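Local coordinates for fiber protein (Raptor siadenovirus a, PDB 5FJL) that forms the trimeric head domain of the adenovirus fibre, the capsid protein through which the virion probably attaches to its host cell, at residues A[81-86]-A[160-165]; A[68-73]-A[164-169]. All coordinates share one frame; numbering follows the deposited sequence.

Both contacts are built on strand 160-171, the C-terminal strand of the fibre head's antiparallel beta fold, and their centres lie about 9 Å apart. Contact 1 pairs strand 78-87 with the first half of it; contact 2 brings the loop and strand start at 68-73 against residues 164-169, which overlap contact 1 at Val164 and Thr165. Along the chain 68-73 comes first, then 81-86, and strand 160-171 last. Strands 71-75 and 78-87 form a hairpin, and Thr82 O lies 2.7 Å from Gly71 N, a probable hydrogen bond. The start of the hairpin thus rests on the C-terminal strand, which also meets a second subunit there, so the fold and the trimer interface converge here.

Contact 1. Residues A[81-86]-A[160-165]; sequences NTPLTF and YMHIVT
Phe86, Met161 and Ile163 form the apolar centre of this antiparallel beta ladder, which pairs strand 78-87 with the C-terminal strand of the fibre head. Met161 runs beside Phe86 in the same direction, and its chain bends at the sulfur (chi3 75°) to bring methyl CE 3.6 Å from ring atom CD1 of Phe86. From the next residue on the same face, Ile163 reaches ring atom CE1 of Phe86 with CD1 at 3.7 Å. A flexible thioether and a branched aliphatic chain suit this place, since both can fit around a rigid ring; Ile102, from strand 99-103, packs on Phe86 and Met161 as well. Beneath this cluster the backbones bond in two reciprocal pairs, Leu84 with Ile163 and Phe86 with Met161. The bond from Phe86 N to Met161 O is almost straight, at 178°, whereas Leu84 N reaches a lone pair of Ile163 O in the carbonyl plane. Thr85 and His162 stand between these pairs on the other, more exposed face. With CG beside its own backbone N (chi1 -56°), the imidazole lies alongside Thr85, and ND1 and Thr85 OG1 share a 2.7 Å hydrogen bond in the ring plane. A hydroxyl suits a histidine here because it can either give or take the hydrogen bond. Pro83, which has no amide hydrogen to offer, interrupts the strand and lays CB 3.9 Å from His162 CB. At this polar end a water bridges the strands, donating to Val164 O and accepting from Asn81 ND2, each at 2.7 Å.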
loop_
_atom_site.group_PDB
_atom_site.type_symbol
_atom_site.label_atom_id
_atom_site.label_comp_id
_atom_site.label_asym_id
_atom_site.label_seq_id
_atom_site.Cartn_x
_atom_site.Cartn_y
_atom_site.Cartn_z
ATOM N N ASN A 81 10.816 15.768 -7.706
ATOM C CA ASN A 81 9.795 15.719 -6.694
ATOM C C ASN A 81 9.888 16.820 -5.659
ATOM O O ASN A 81 10.946 17.392 -5.444
ATOM C CB ASN A 81 9.811 14.355 -6.003
ATOM C CG ASN A 81 10.875 14.253 -4.966
ATOM O OD1 ASN A 81 12.073 14.340 -5.293
ATOM N ND2 ASN A 81 10.476 14.092 -3.690
ATOM N N THR A 82 8.744 17.098 -5.075
ATOM C CA THR A 82 8.621 17.989 -3.953
ATOM C C THR A 82 8.029 17.133 -2.834
ATOM O O THR A 82 6.872 16.693 -2.945
ATOM C CB THR A 82 7.656 19.121 -4.266
ATOM O OG1 THR A 82 8.184 19.876 -5.372
ATOM C CG2 THR A 82 7.448 20.035 -3.054
ATOM N N PRO A 83 8.823 16.879 -1.778
ATOM C CA PRO A 83 8.260 16.064 -0.687
ATOM C C PRO A 83 7.459 16.865 0.284
ATOM O O PRO A 83 7.553 18.106 0.303
ATOM C CB PRO A 83 9.506 15.529 -0.010
ATOM C CG PRO A 83 10.442 16.663 -0.106
ATOM C CD PRO A 83 10.230 17.198 -1.506
ATOM N N LEU A 84 6.665 16.201 1.107
ATOM C CA LEU A 84 6.116 16.823 2.273
ATOM C C LEU A 84 7.084 16.544 3.427
ATOM O O LEU A 84 7.314 15.377 3.779
ATOM C CB LEU A 84 4.740 16.240 2.575
ATOM C CG LEU A 84 3.891 16.964 3.566
ATOM C CD1 LEU A 84 3.590 18.381 3.064
ATOM C CD2 LEU A 84 2.602 16.153 3.686
ATOM N N THR A 85 7.634 17.595 4.027
ATOM C CA THR A 85 8.731 17.463 4.977
ATOM C C THR A 85 8.290 17.805 6.387
ATOM O O THR A 85 7.661 18.841 6.648
ATOM C CB THR A 85 9.898 18.367 4.554
ATOM O OG1 THR A 85 10.378 17.917 3.275
ATOM C CG2 THR A 85 11.047 18.375 5.566
ATOM N N PHE A 86 8.617 16.895 7.293
ATOM C CA PHE A 86 8.434 17.082 8.732
ATOM C C PHE A 86 9.798 17.162 9.395
ATOM O O PHE A 86 10.745 16.474 8.984
ATOM C CB PHE A 86 7.648 15.921 9.344
ATOM C CG PHE A 86 6.248 15.820 8.831
ATOM C CD1 PHE A 86 5.968 15.264 7.593
ATOM C CD2 PHE A 86 5.200 16.382 9.533
ATOM C CE1 PHE A 86 4.677 15.231 7.093
ATOM C CE2 PHE A 86 3.898 16.326 9.063
ATOM C CZ PHE A 86 3.623 15.759 7.846
ATOM N N TYR A 160 14.830 14.929 9.801
ATOM C CA TYR A 160 13.721 15.150 8.896
ATOM C C TYR A 160 13.061 13.843 8.514
ATOM O O TYR A 160 13.752 12.830 8.423
ATOM C CB TYR A 160 14.144 15.881 7.598
ATOM C CG TYR A 160 14.708 17.239 7.899
ATOM C CD1 TYR A 160 13.859 18.329 8.032
ATOM C CD2 TYR A 160 16.051 17.404 8.112
ATOM C CE1 TYR A 160 14.367 19.576 8.374
ATOM C CE2 TYR A 160 16.575 18.635 8.449
ATOM C CZ TYR A 160 15.722 19.709 8.572
ATOM O OH TYR A 160 16.227 20.972 8.938
ATOM N N MET A 161 11.758 13.932 8.251
ATOM C CA MET A 161 11.061 12.875 7.493
ATOM C C MET A 161 10.494 13.505 6.263
ATOM O O MET A 161 9.669 14.413 6.390
ATOM C CB MET A 161 9.938 12.241 8.311
ATOM C CG MET A 161 9.163 11.169 7.543
ATOM S SD MET A 161 7.717 10.479 8.395
ATOM C CE MET A 161 6.570 11.802 8.211
ATOM N N HIS A 162 10.854 12.977 5.107
ATOM C CA HIS A 162 10.289 13.434 3.848
ATOM C C HIS A 162 9.297 12.401 3.338
ATOM O O HIS A 162 9.695 11.262 3.134
ATOM C CB HIS A 162 11.377 13.645 2.796
ATOM C CG HIS A 162 12.468 14.588 3.217
ATOM N ND1 HIS A 162 12.238 15.933 3.402
ATOM C CD2 HIS A 162 13.780 14.384 3.485
ATOM C CE1 HIS A 162 13.380 16.519 3.741
ATOM N NE2 HIS A 162 14.322 15.608 3.811
ATOM N N ILE A 163 8.058 12.787 3.131
ATOM C CA ILE A 163 7.087 11.923 2.434
ATOM C C ILE A 163 7.248 12.176 0.941
ATOM O O ILE A 163 6.955 13.275 0.466
ATOM C CB ILE A 163 5.628 12.194 2.866
ATOM C CG1 ILE A 163 5.468 12.107 4.395
ATOM C CG2 ILE A 163 4.673 11.301 2.088
ATOM C CD1 ILE A 163 4.073 12.337 4.889
ATOM N N VAL A 164 7.707 11.180 0.215
ATOM C CA VAL A 164 7.934 11.282 -1.210
ATOM C C VAL A 164 6.636 11.060 -1.985
ATOM O O VAL A 164 6.264 11.853 -2.843
ATOM C CB VAL A 164 8.997 10.293 -1.667
ATOM C CG1 VAL A 164 9.154 10.349 -3.195
ATOM C CG2 VAL A 164 10.322 10.559 -0.958
ATOM N N THR A 165 5.939 9.995 -1.640
ATOM C CA THR A 165 4.622 9.740 -2.248
ATOM C C THR A 165 3.830 8.842 -1.279
ATOM O O THR A 165 4.406 8.146 -0.458
ATOM C CB THR A 165 4.784 9.225 -3.684
ATOM O OG1 THR A 165 3.575 9.482 -4.449
ATOM C CG2 THR A 165 5.175 7.824 -3.620
HETATM O O HOH W 1 7.735 13.936 -3.579
#

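Contact 2. Residues A[68-73]-A[164-169]; sequences GNYGLR and VTVHPF
The ring of Tyr70 turns its edge, not a face, to the C-terminal strand: Val164 O lies in the ring plane, 3.7 Å from CE2, and Thr165 CA sits near that plane, 4.0 Å from the same carbon. Gly68 O, from the ring's own segment, also lies in plane at the edge. The strand carries a classic beta bulge here, Val164 and Thr165 both facing Leu118 of strand 115-122. Residues 70-72 run nearly perpendicular to residues 164-166, 97° apart, as the chain leaves a loop and enters the hairpin. CG of Tyr70 stands between the backbone N and the carbonyl carbon (chi1 89°), and this sends the phenol along the bulge to Val166, which it crosses at about a right angle, CG1 of Val166 lying a tight 3.0 Å from Tyr70 OH. Tyrosine suits the place because its edge can pack against the backbone while its hydroxyl reaches water. On the hairpin side, Leu72 brings methyl CD2 to 3.9 Å from CG1 of Val164, adding an apolar touch beside Asn81. Gly71 takes up backbone angles (phi 142°) at which any side chain would collide with the carbonyl oxygen of Tyr70, so glycine suits the place. Thr165 OG1 links the two segments through two waters, and also makes a weak hydrogen bond to Gln135 of a second subunit. One water accepts from Leu72 N and is hydrogen-bonded to Thr165 OG1 at 2.7 Å. The other accepts from Val166 N at 3.0 Å and is hydrogen-bonded to both Tyr70 OH and Thr165 OG1, the latter at 2.6 Å.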
loop_
_atom_site.group_PDB
_atom_site.type_symbol
_atom_site.label_atom_id
_atom_site.label_comp_id
_atom_site.label_asym_id
_atom_site.label_seq_id
_atom_site.Cartn_x
_atom_site.Cartn_y
_atom_site.Cartn_z
ATOM N N GLY A 68 -1.861 18.060 0.010
ATOM C CA GLY A 68 -1.479 19.009 -1.025
ATOM C C GLY A 68 -0.029 19.356 -1.040
ATOM O O GLY A 68 0.713 19.041 -0.119
ATOM N N ASN A 69 0.391 20.024 -2.123
ATOM C CA ASN A 69 1.679 20.774 -2.144
ATOM C C ASN A 69 2.927 19.908 -2.155
ATOM O O ASN A 69 3.966 20.284 -1.627
ATOM C CB ASN A 69 1.791 21.766 -0.973
ATOM C CG ASN A 69 0.592 22.666 -0.868
ATOM O OD1 ASN A 69 -0.133 22.631 0.123
ATOM N ND2 ASN A 69 0.348 23.448 -1.917
ATOM N N TYR A 70 2.808 18.740 -2.760
ATOM C CA TYR A 70 3.933 17.831 -2.848
ATOM C C TYR A 70 3.635 16.849 -3.968
ATOM O O TYR A 70 2.500 16.766 -4.422
ATOM C CB TYR A 70 4.124 17.096 -1.496
ATOM C CG TYR A 70 3.331 15.857 -1.431
ATOM C CD1 TYR A 70 1.969 15.893 -1.249
ATOM C CD2 TYR A 70 3.926 14.632 -1.637
ATOM C CE1 TYR A 70 1.205 14.740 -1.269
ATOM C CE2 TYR A 70 3.175 13.469 -1.629
ATOM C CZ TYR A 70 1.807 13.545 -1.470
ATOM O OH TYR A 70 1.021 12.426 -1.461
ATOM N N GLY A 71 4.658 16.115 -4.396
ATOM C CA GLY A 71 4.502 14.940 -5.258
ATOM C C GLY A 71 5.600 14.800 -6.304
ATOM O O GLY A 71 6.534 15.610 -6.349
ATOM N N LEU A 72 5.458 13.738 -7.118
ATOM C CA LEU A 72 6.348 13.424 -8.240
ATOM C C LEU A 72 5.917 14.083 -9.557
ATOM O O LEU A 72 4.741 14.244 -9.817
ATOM C CB LEU A 72 6.410 11.905 -8.465
ATOM C CG LEU A 72 6.828 10.933 -7.347
ATOM C CD1 LEU A 72 6.802 9.489 -7.830
ATOM C CD2 LEU A 72 8.213 11.297 -6.853
ATOM N N ARG A 73 6.907 14.410 -10.391
ATOM C CA ARG A 73 6.654 14.864 -11.763
ATOM C C ARG A 73 7.758 14.359 -12.655
ATOM O O ARG A 73 8.886 14.134 -12.212
ATOM C CB ARG A 73 6.562 16.395 -11.828
ATOM C CG ARG A 73 7.708 17.111 -11.166
ATOM C CD ARG A 73 7.480 18.628 -10.958
ATOM N NE ARG A 73 8.690 19.241 -10.375
ATOM C CZ ARG A 73 9.004 19.281 -9.072
ATOM N NH1 ARG A 73 8.185 18.797 -8.147
ATOM N NH2 ARG A 73 10.149 19.844 -8.686
ATOM N N VAL A 164 7.707 11.180 0.215
ATOM C CA VAL A 164 7.934 11.282 -1.210
ATOM C C VAL A 164 6.636 11.060 -1.985
ATOM O O VAL A 164 6.264 11.853 -2.843
ATOM C CB VAL A 164 8.997 10.293 -1.667
ATOM C CG1 VAL A 164 9.154 10.349 -3.195
ATOM C CG2 VAL A 164 10.322 10.559 -0.958
ATOM N N THR A 165 5.939 9.995 -1.640
ATOM C CA THR A 165 4.622 9.740 -2.248
ATOM C C THR A 165 3.830 8.842 -1.279
ATOM O O THR A 165 4.406 8.146 -0.458
ATOM C CB THR A 165 4.784 9.225 -3.684
ATOM O OG1 THR A 165 3.575 9.482 -4.449
ATOM C CG2 THR A 165 5.175 7.824 -3.620
ATOM N N VAL A 166 2.506 9.005 -1.323
ATOM C CA VAL A 166 1.618 8.241 -0.428
ATOM C C VAL A 166 0.324 7.935 -1.176
ATOM O O VAL A 166 -0.206 8.735 -1.941
ATOM C CB VAL A 166 1.397 8.967 0.927
ATOM C CG1 VAL A 166 0.872 10.369 0.736
ATOM C CG2 VAL A 166 0.513 8.174 1.863
ATOM N N HIS A 167 -0.180 6.730 -0.968
ATOM C CA HIS A 167 -1.468 6.347 -1.552
ATOM C C HIS A 167 -2.571 7.192 -0.886
ATOM O O HIS A 167 -2.478 7.494 0.306
ATOM C CB HIS A 167 -1.730 4.849 -1.332
ATOM C CG HIS A 167 -2.927 4.330 -2.066
ATOM N ND1 HIS A 167 -2.918 4.076 -3.420
ATOM C CD2 HIS A 167 -4.188 4.090 -1.655
ATOM C CE1 HIS A 167 -4.114 3.682 -3.807
ATOM N NE2 HIS A 167 -4.901 3.664 -2.746
ATOM N N PRO A 168 -3.632 7.547 -1.622
ATOM C CA PRO A 168 -4.657 8.373 -1.006
ATOM C C PRO A 168 -5.243 7.743 0.259
ATOM O O PRO A 168 -5.283 6.521 0.418
ATOM C CB PRO A 168 -5.712 8.477 -2.113
ATOM C CG PRO A 168 -4.914 8.401 -3.370
ATOM C CD PRO A 168 -3.872 7.351 -3.060
ATOM N N PHE A 169 -5.749 8.594 1.146
ATOM C CA PHE A 169 -6.310 8.142 2.403
ATOM C C PHE A 169 -7.806 7.875 2.305
ATOM O O PHE A 169 -8.539 8.762 1.852
ATOM C CB PHE A 169 -6.039 9.152 3.518
ATOM C CG PHE A 169 -4.604 9.339 3.842
ATOM C CD1 PHE A 169 -3.976 8.491 4.738
ATOM C CD2 PHE A 169 -3.844 10.302 3.212
ATOM C CE1 PHE A 169 -2.653 8.640 5.057
ATOM C CE2 PHE A 169 -2.475 10.449 3.483
ATOM C CZ PHE A 169 -1.877 9.597 4.426
HETATM O O HOH W 2 1.771 11.031 -3.453
HETATM O O HOH W 3 3.534 11.347 -6.356
#